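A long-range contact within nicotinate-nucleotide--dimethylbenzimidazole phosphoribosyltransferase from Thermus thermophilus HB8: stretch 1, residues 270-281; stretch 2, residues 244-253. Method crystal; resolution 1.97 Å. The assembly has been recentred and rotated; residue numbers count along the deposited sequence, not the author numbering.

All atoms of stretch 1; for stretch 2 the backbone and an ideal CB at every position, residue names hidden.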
ATOM      1  N   ASP A 270     -13.116  13.191  11.161  1.00 21.02           N
ATOM      2  CA  ASP A 270     -13.601  11.806  11.210  1.00 22.19           C
ATOM      3  C   ASP A 270     -13.731  11.156   9.835  1.00 21.17           C
ATOM      4  O   ASP A 270     -13.839   9.934   9.731  1.00 20.17           O
ATOM      5  CB  ASP A 270     -14.958  11.739  11.920  1.00 26.26           C
ATOM      6  CG  ASP A 270     -14.889  12.237  13.341  1.00 30.63           C
ATOM      7  OD1 ASP A 270     -13.946  11.841  14.060  1.00 34.09           O
ATOM      8  OD2 ASP A 270     -15.776  13.022  13.736  1.00 36.13           O
ATOM      9  N   HIS A 271     -13.710  11.968   8.785  1.00 19.01           N
ATOM     10  CA  HIS A 271     -13.828  11.454   7.421  1.00 20.78           C
ATOM     11  C   HIS A 271     -12.483  11.316   6.717  1.00 20.45           C
ATOM     12  O   HIS A 271     -12.419  10.817   5.590  1.00 18.38           O
ATOM     13  CB  HIS A 271     -14.712  12.377   6.579  1.00 22.80           C
ATOM     14  CG  HIS A 271     -16.172  12.261   6.878  1.00 26.21           C
ATOM     15  ND1 HIS A 271     -17.096  11.873   5.929  1.00 27.79           N
ATOM     16  CD2 HIS A 271     -16.876  12.496   8.012  1.00 26.86           C
ATOM     17  CE1 HIS A 271     -18.302  11.875   6.465  1.00 29.85           C
ATOM     18  NE2 HIS A 271     -18.196  12.252   7.729  1.00 28.34           N
ATOM     19  N   LEU A 272     -11.418  11.763   7.378  1.00 18.71           N
ATOM     20  CA  LEU A 272     -10.077  11.725   6.798  1.00 17.82           C
ATOM     21  C   LEU A 272      -9.281  10.445   7.008  1.00 18.98           C
ATOM     22  O   LEU A 272      -9.293   9.848   8.086  1.00 17.40           O
ATOM     23  CB  LEU A 272      -9.230  12.890   7.329  1.00 17.93           C
ATOM     24  CG  LEU A 272      -9.643  14.333   7.032  1.00 20.54           C
ATOM     25  CD1 LEU A 272      -8.626  15.290   7.665  1.00 17.55           C
ATOM     26  CD2 LEU A 272      -9.724  14.546   5.529  1.00 20.34           C
ATOM     27  N   PHE A 273      -8.571  10.050   5.955  1.00 16.42           N
ATOM     28  CA  PHE A 273      -7.703   8.885   5.967  1.00 17.20           C
ATOM     29  C   PHE A 273      -6.366   9.358   5.407  1.00 17.65           C
ATOM     30  O   PHE A 273      -6.318   9.954   4.324  1.00 17.83           O
ATOM     31  CB  PHE A 273      -8.281   7.780   5.081  1.00 16.04           C
ATOM     32  CG  PHE A 273      -9.539   7.169   5.630  1.00 18.59           C
ATOM     33  CD1 PHE A 273      -9.478   6.045   6.452  1.00 17.79           C
ATOM     34  CD2 PHE A 273     -10.777   7.748   5.372  1.00 16.88           C
ATOM     35  CE1 PHE A 273     -10.640   5.503   7.009  1.00 19.10           C
ATOM     36  CE2 PHE A 273     -11.945   7.218   5.922  1.00 18.28           C
ATOM     37  CZ  PHE A 273     -11.875   6.093   6.745  1.00 19.33           C
ATOM     38  N   ALA A 274      -5.285   9.111   6.137  1.00 15.60           N
ATOM     39  CA  ALA A 274      -3.972   9.533   5.669  1.00 16.74           C
ATOM     40  C   ALA A 274      -3.431   8.511   4.678  1.00 17.38           C
ATOM     41  O   ALA A 274      -3.071   7.390   5.057  1.00 18.48           O
ATOM     42  CB  ALA A 274      -3.012   9.696   6.848  1.00 16.67           C
ATOM     43  N   GLY A 275      -3.381   8.902   3.407  1.00 16.36           N
ATOM     44  CA  GLY A 275      -2.891   8.008   2.372  1.00 15.48           C
ATOM     45  C   GLY A 275      -1.462   7.543   2.586  1.00 16.94           C
ATOM     46  O   GLY A 275      -1.170   6.350   2.501  1.00 17.46           O
ATOM     47  N   HIS A 276      -0.559   8.476   2.863  1.00 16.71           N
ATOM     48  CA  HIS A 276       0.836   8.115   3.081  1.00 17.48           C
ATOM     49  C   HIS A 276       1.560   9.145   3.927  1.00 16.82           C
ATOM     50  O   HIS A 276       0.978  10.137   4.368  1.00 16.81           O
ATOM     51  CB  HIS A 276       1.572   7.981   1.743  1.00 17.18           C
ATOM     52  CG  HIS A 276       1.846   9.290   1.070  1.00 19.55           C
ATOM     53  ND1 HIS A 276       3.056   9.585   0.487  1.00 20.15           N
ATOM     54  CD2 HIS A 276       1.060  10.380   0.886  1.00 20.43           C
ATOM     55  CE1 HIS A 276       3.010  10.805  -0.028  1.00 22.95           C
ATOM     56  NE2 HIS A 276       1.810  11.305   0.201  1.00 21.55           N
ATOM     57  N   LEU A 277       2.842   8.889   4.154  1.00 18.50           N
ATOM     58  CA  LEU A 277       3.686   9.802   4.912  1.00 19.36           C
ATOM     59  C   LEU A 277       4.733  10.313   3.934  1.00 19.68           C
ATOM     60  O   LEU A 277       5.567   9.547   3.445  1.00 19.79           O
ATOM     61  CB  LEU A 277       4.372   9.086   6.080  1.00 19.37           C
ATOM     62  CG  LEU A 277       5.309   9.985   6.904  1.00 20.66           C
ATOM     63  CD1 LEU A 277       4.524  11.143   7.509  1.00 19.31           C
ATOM     64  CD2 LEU A 277       5.986   9.166   7.994  1.00 23.29           C
ATOM     65  N   SER A 278       4.665  11.605   3.633  1.00 19.24           N
ATOM     66  CA  SER A 278       5.597  12.240   2.716  1.00 20.87           C
ATOM     67  C   SER A 278       6.964  12.372   3.368  1.00 21.31           C
ATOM     68  O   SER A 278       7.082  12.280   4.586  1.00 19.67           O
ATOM     69  CB  SER A 278       5.089  13.635   2.333  1.00 21.93           C
ATOM     70  OG  SER A 278       6.056  14.338   1.575  1.00 25.86           O
ATOM     71  N   ARG A 279       7.987  12.582   2.548  1.00 22.78           N
ATOM     72  CA  ARG A 279       9.348  12.762   3.048  1.00 24.80           C
ATOM     73  C   ARG A 279       9.441  14.166   3.654  1.00 24.95           C
ATOM     74  O   ARG A 279      10.347  14.456   4.430  1.00 26.05           O
ATOM     75  CB  ARG A 279      10.352  12.625   1.899  1.00 25.15           C
ATOM     76  CG  ARG A 279      11.815  12.681   2.307  1.00 26.08           C
ATOM     77  CD  ARG A 279      12.688  12.769   1.061  1.00 29.11           C
ATOM     78  NE  ARG A 279      12.289  11.775   0.070  1.00 27.23           N
ATOM     79  CZ  ARG A 279      12.533  11.874  -1.233  1.00 27.10           C
ATOM     80  NH1 ARG A 279      13.184  12.928  -1.709  1.00 25.99           N
ATOM     81  NH2 ARG A 279      12.108  10.931  -2.062  1.00 24.17           N
ATOM     82  N   GLU A 280       8.504  15.038   3.290  1.00 25.12           N
ATOM     83  CA  GLU A 280       8.491  16.398   3.823  1.00 26.38           C
ATOM     84  C   GLU A 280       8.377  16.328   5.339  1.00 26.19           C
ATOM     85  O   GLU A 280       7.417  15.786   5.873  1.00 23.75           O
ATOM     86  CB  GLU A 280       7.315  17.194   3.250  1.00 29.84           C
ATOM     87  CG  GLU A 280       7.608  17.816   1.900  1.00 34.55           C
ATOM     88  CD  GLU A 280       8.509  19.039   2.012  1.00 37.24           C
ATOM     89  OE1 GLU A 280       9.136  19.422   1.001  1.00 40.82           O
ATOM     90  OE2 GLU A 280       8.582  19.622   3.112  1.00 39.67           O
ATOM     91  N   PRO A 281       9.364  16.888   6.051  1.00 26.95           N
ATOM     92  CA  PRO A 281       9.410  16.900   7.519  1.00 26.33           C
ATOM     93  C   PRO A 281       8.104  17.309   8.199  1.00 24.92           C
ATOM     94  O   PRO A 281       7.650  16.648   9.136  1.00 25.60           O
ATOM     95  CB  PRO A 281      10.538  17.885   7.819  1.00 28.10           C
ATOM     96  CG  PRO A 281      11.452  17.716   6.646  1.00 29.39           C
ATOM     97  CD  PRO A 281      10.482  17.665   5.487  1.00 27.92           C
ATOM     98  N   UNK A 244     -20.613  13.138   2.611  1.00 21.64           N
ATOM     99  CA  UNK A 244     -20.494  11.913   3.390  1.00 22.65           C
ATOM    100  C   UNK A 244     -19.509  10.877   2.869  1.00 23.54           C
ATOM    101  O   UNK A 244     -19.617   9.695   3.190  1.00 23.96           O
ATOM    102  CB  UNK A 244     -21.874  11.260   3.488  1.00 22.65           C
ATOM    103  N   UNK A 245     -18.531  11.315   2.085  1.00 21.91           N
ATOM    104  CA  UNK A 245     -17.551  10.396   1.513  1.00 20.85           C
ATOM    105  C   UNK A 245     -16.263  10.239   2.303  1.00 19.48           C
ATOM    106  O   UNK A 245     -15.886  11.116   3.081  1.00 19.94           O
ATOM    107  CB  UNK A 245     -17.200  10.860   0.098  1.00 20.85           C
ATOM    108  N   UNK A 246     -15.575   9.101   2.117  1.00 18.38           N
ATOM    109  CA  UNK A 246     -14.309   8.894   2.822  1.00 17.34           C
ATOM    110  C   UNK A 246     -13.378   9.860   2.086  1.00 16.57           C
ATOM    111  O   UNK A 246     -13.446   9.961   0.857  1.00 16.74           O
ATOM    112  CB  UNK A 246     -13.824   7.443   2.797  1.00 17.34           C
ATOM    113  N   UNK A 247     -12.524  10.564   2.817  1.00 15.12           N
ATOM    114  CA  UNK A 247     -11.604  11.521   2.206  1.00 15.34           C
ATOM    115  C   UNK A 247     -10.170  11.057   2.420  1.00 15.66           C
ATOM    116  O   UNK A 247      -9.798  10.689   3.532  1.00 16.14           O
ATOM    117  CB  UNK A 247     -11.808  12.923   2.784  1.00 15.34           C
ATOM    118  N   UNK A 248      -9.362  11.091   1.364  1.00 12.84           N
ATOM    119  CA  UNK A 248      -7.980  10.637   1.459  1.00 13.90           C
ATOM    120  C   UNK A 248      -6.967  11.772   1.325  1.00 15.84           C
ATOM    121  O   UNK A 248      -7.015  12.567   0.380  1.00 15.26           O
ATOM    122  CB  UNK A 248      -7.710   9.582   0.384  1.00 13.90           C
ATOM    123  N   UNK A 249      -6.050  11.835   2.282  1.00 14.91           N
ATOM    124  CA  UNK A 249      -5.009  12.860   2.300  1.00 16.08           C
ATOM    125  C   UNK A 249      -3.807  12.444   1.476  1.00 15.88           C
ATOM    126  O   UNK A 249      -3.466  11.259   1.412  1.00 16.52           O
ATOM    127  CB  UNK A 249      -4.576  13.157   3.737  1.00 16.08           C
ATOM    128  N   UNK A 250      -3.172  13.426   0.844  1.00 14.71           N
ATOM    129  CA  UNK A 250      -1.967  13.176   0.076  1.00 16.43           C
ATOM    130  C   UNK A 250      -0.790  13.690   0.910  1.00 17.06           C
ATOM    131  O   UNK A 250      -0.676  13.361   2.095  1.00 17.71           O
ATOM    132  CB  UNK A 250      -2.026  13.846  -1.298  1.00 16.43           C
ATOM    133  N   UNK A 251       0.055  14.520   0.306  1.00 16.17           N
ATOM    134  CA  UNK A 251       1.227  15.026   1.002  1.00 16.26           C
ATOM    135  C   UNK A 251       1.091  16.282   1.840  1.00 15.20           C
ATOM    136  O   UNK A 251       0.002  16.647   2.268  1.00 16.07           O
ATOM    137  CB  UNK A 251       2.318  15.283  -0.039  1.00 16.26           C
ATOM    138  N   UNK A 252       2.224  16.953   2.046  1.00 15.87           N
ATOM    139  CA  UNK A 252       2.318  18.159   2.866  1.00 15.95           C
ATOM    140  C   UNK A 252       1.390  19.316   2.459  1.00 16.21           C
ATOM    141  O   UNK A 252       0.619  19.813   3.284  1.00 16.03           O
ATOM    142  CB  UNK A 252       3.764  18.658   2.835  1.00 15.95           C
ATOM    143  N   UNK A 253       1.445  19.760   1.189  1.00 15.54           N
ATOM    144  CA  UNK A 253       0.571  20.863   0.771  1.00 14.28           C
ATOM    145  C   UNK A 253      -0.909  20.476   0.831  1.00 13.53           C
ATOM    146  O   UNK A 253      -1.745  21.253   1.294  1.00 13.85           O
ATOM    147  CB  UNK A 253       0.931  21.308  -0.648  1.00 14.28           C
TER

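Position 244 has phi 76° and psi 23°. Positive phi by itself favours glycine, with asparagine or aspartate as the usual alternatives. The CA-to-CB bond would point away, so stretch 1 does not choose further. The deposited residue is G244, in a Schellman motif ending a helix. H271 CE1 lies 3.8 Å from G244 CA.

Position 245 also directs its CB away, with nothing of stretch 1 within 5.5 Å. Many side chains would suit. What matters here is the backbone: the carbonyl O of 245 accepts a hydrogen bond from H271 ND1 at 3.2 Å, near the plane of the imidazole. The residue is L245.

At 246 phi is -72°, psi is 139° and CB points sideways. The ideal CB is 3.7 Å from F273 CE2, so a small or medium apolar side chain fits. Proline is allowed by phi, and H271 O bonds the next amide, not this one. The residue is P246; its CB packs 4.0 Å from F273 CE2.

Position 247 begins the paired strand opposite L272. Its N donates to H271 O at 2.8 Å, and its O accepts from F273 N at 2.8 Å. CB shares a sheet face with L272, and the ideal CB is 3.8 Å from L272 CD2. Leucine, isoleucine, valine or methionine would suit. The residue is L247. Its CB meets L272 CD2 at 3.8 Å, and its CD1 reaches H271 CB at 3.9 Å.

Position 248 pairs with F273 and points to the same face as that ring. The ideal CB is 4.2 Å from F273 O. The extended backbone suits a beta-branched residue, though other apolar ones are possible. V248 is deposited, with CG1 4.0 Å from G275 CA.

Position 249 returns to the face of L272 and A274. Its N donates to F273 O at 2.8 Å; its O accepts from G275 N at 3.1 Å. The ideal CB is 4.2 Å from A274 CA, and the L272 side chain shares the face, so leucine, isoleucine or methionine would suit. The residue is L249: CD2 lies 4.0 Å from L272 CD2, and CB 4.1 Å from A274 CA.

Position 250 sends CB away, but the H276 imidazole is close enough for a polar or acidic side chain to turn back. D250 does so, placing OD1 3.4 Å from H276 NE2. Water 2 also joins the two residues, through a weak bond to D250 OD2 (2.9 Å) and one to H276 NE2 (3.1 Å).

At 251 an ideal CB would have room, 4.0 Å from S278 CB. Glycine, serine, aspartate or asparagine suit an N-cap position; G251 is found.

Position 252 points toward E280, where apolar or aromatic groups could cover its aliphatic part. F252 CB meets E280 CB at 3.8 Å. Water 3 links F252 N (3.0 Å) to S278 OG (2.7 Å).

Position 253 is out of reach. Its helical phi of -65° admits proline early in a helix, and P253 is deposited.

Stretch 2, residues 244-253: GLPLVLDGFP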
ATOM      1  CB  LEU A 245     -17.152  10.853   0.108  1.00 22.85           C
ATOM      2  CG  LEU A 245     -18.172  10.899  -1.023  1.00 23.75           C
ATOM      3  CD1 LEU A 245     -17.439  11.241  -2.314  1.00 25.12           C
ATOM      4  CD2 LEU A 245     -18.864   9.555  -1.155  1.00 27.29           C
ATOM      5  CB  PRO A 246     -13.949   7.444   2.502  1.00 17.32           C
ATOM      6  CG  PRO A 246     -15.258   6.813   2.112  1.00 20.16           C
ATOM      7  CD  PRO A 246     -15.962   7.900   1.357  1.00 18.84           C
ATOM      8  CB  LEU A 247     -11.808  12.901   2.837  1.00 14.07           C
ATOM      9  CG  LEU A 247     -13.273  13.346   2.898  1.00 15.69           C
ATOM     10  CD1 LEU A 247     -13.381  14.651   3.673  1.00 17.10           C
ATOM     11  CD2 LEU A 247     -13.829  13.501   1.488  1.00 16.49           C
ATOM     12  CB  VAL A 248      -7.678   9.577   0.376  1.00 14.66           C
ATOM     13  CG1 VAL A 248      -6.324   8.932   0.643  1.00 12.45           C
ATOM     14  CG2 VAL A 248      -8.786   8.529   0.351  1.00 15.30           C
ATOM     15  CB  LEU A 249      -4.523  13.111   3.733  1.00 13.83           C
ATOM     16  CG  LEU A 249      -5.510  13.674   4.752  1.00 15.44           C
ATOM     17  CD1 LEU A 249      -4.827  13.749   6.117  1.00 16.55           C
ATOM     18  CD2 LEU A 249      -5.982  15.053   4.303  1.00 15.99           C
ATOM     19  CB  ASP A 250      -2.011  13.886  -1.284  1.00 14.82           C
ATOM     20  CG  ASP A 250      -0.823  13.523  -2.163  1.00 20.46           C
ATOM     21  OD1 ASP A 250      -0.453  12.333  -2.169  1.00 22.05           O
ATOM     22  OD2 ASP A 250      -0.265  14.414  -2.847  1.00 18.66           O
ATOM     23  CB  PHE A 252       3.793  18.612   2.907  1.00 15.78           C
ATOM     24  CG  PHE A 252       4.077  19.733   3.874  1.00 17.79           C
ATOM     25  CD1 PHE A 252       4.705  20.901   3.437  1.00 17.19           C
ATOM     26  CD2 PHE A 252       3.748  19.618   5.219  1.00 16.91           C
ATOM     27  CE1 PHE A 252       5.005  21.934   4.328  1.00 17.99           C
ATOM     28  CE2 PHE A 252       4.044  20.646   6.121  1.00 18.71           C
ATOM     29  CZ  PHE A 252       4.672  21.807   5.673  1.00 17.88           C
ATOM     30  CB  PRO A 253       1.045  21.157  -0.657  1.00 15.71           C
ATOM     31  CG  PRO A 253       2.502  20.754  -0.619  1.00 15.92           C
ATOM     32  CD  PRO A 253       2.429  19.447   0.137  1.00 17.46           C
TER
HETATM   33  O   HOH W   1      -1.547  11.321   3.974  1.00 17.46           O
HETATM   34  O   HOH W   2       2.279  13.768  -1.680  1.00 42.26           O
HETATM   35  O   HOH W   3       4.579  16.285   0.372  1.00 20.35           O
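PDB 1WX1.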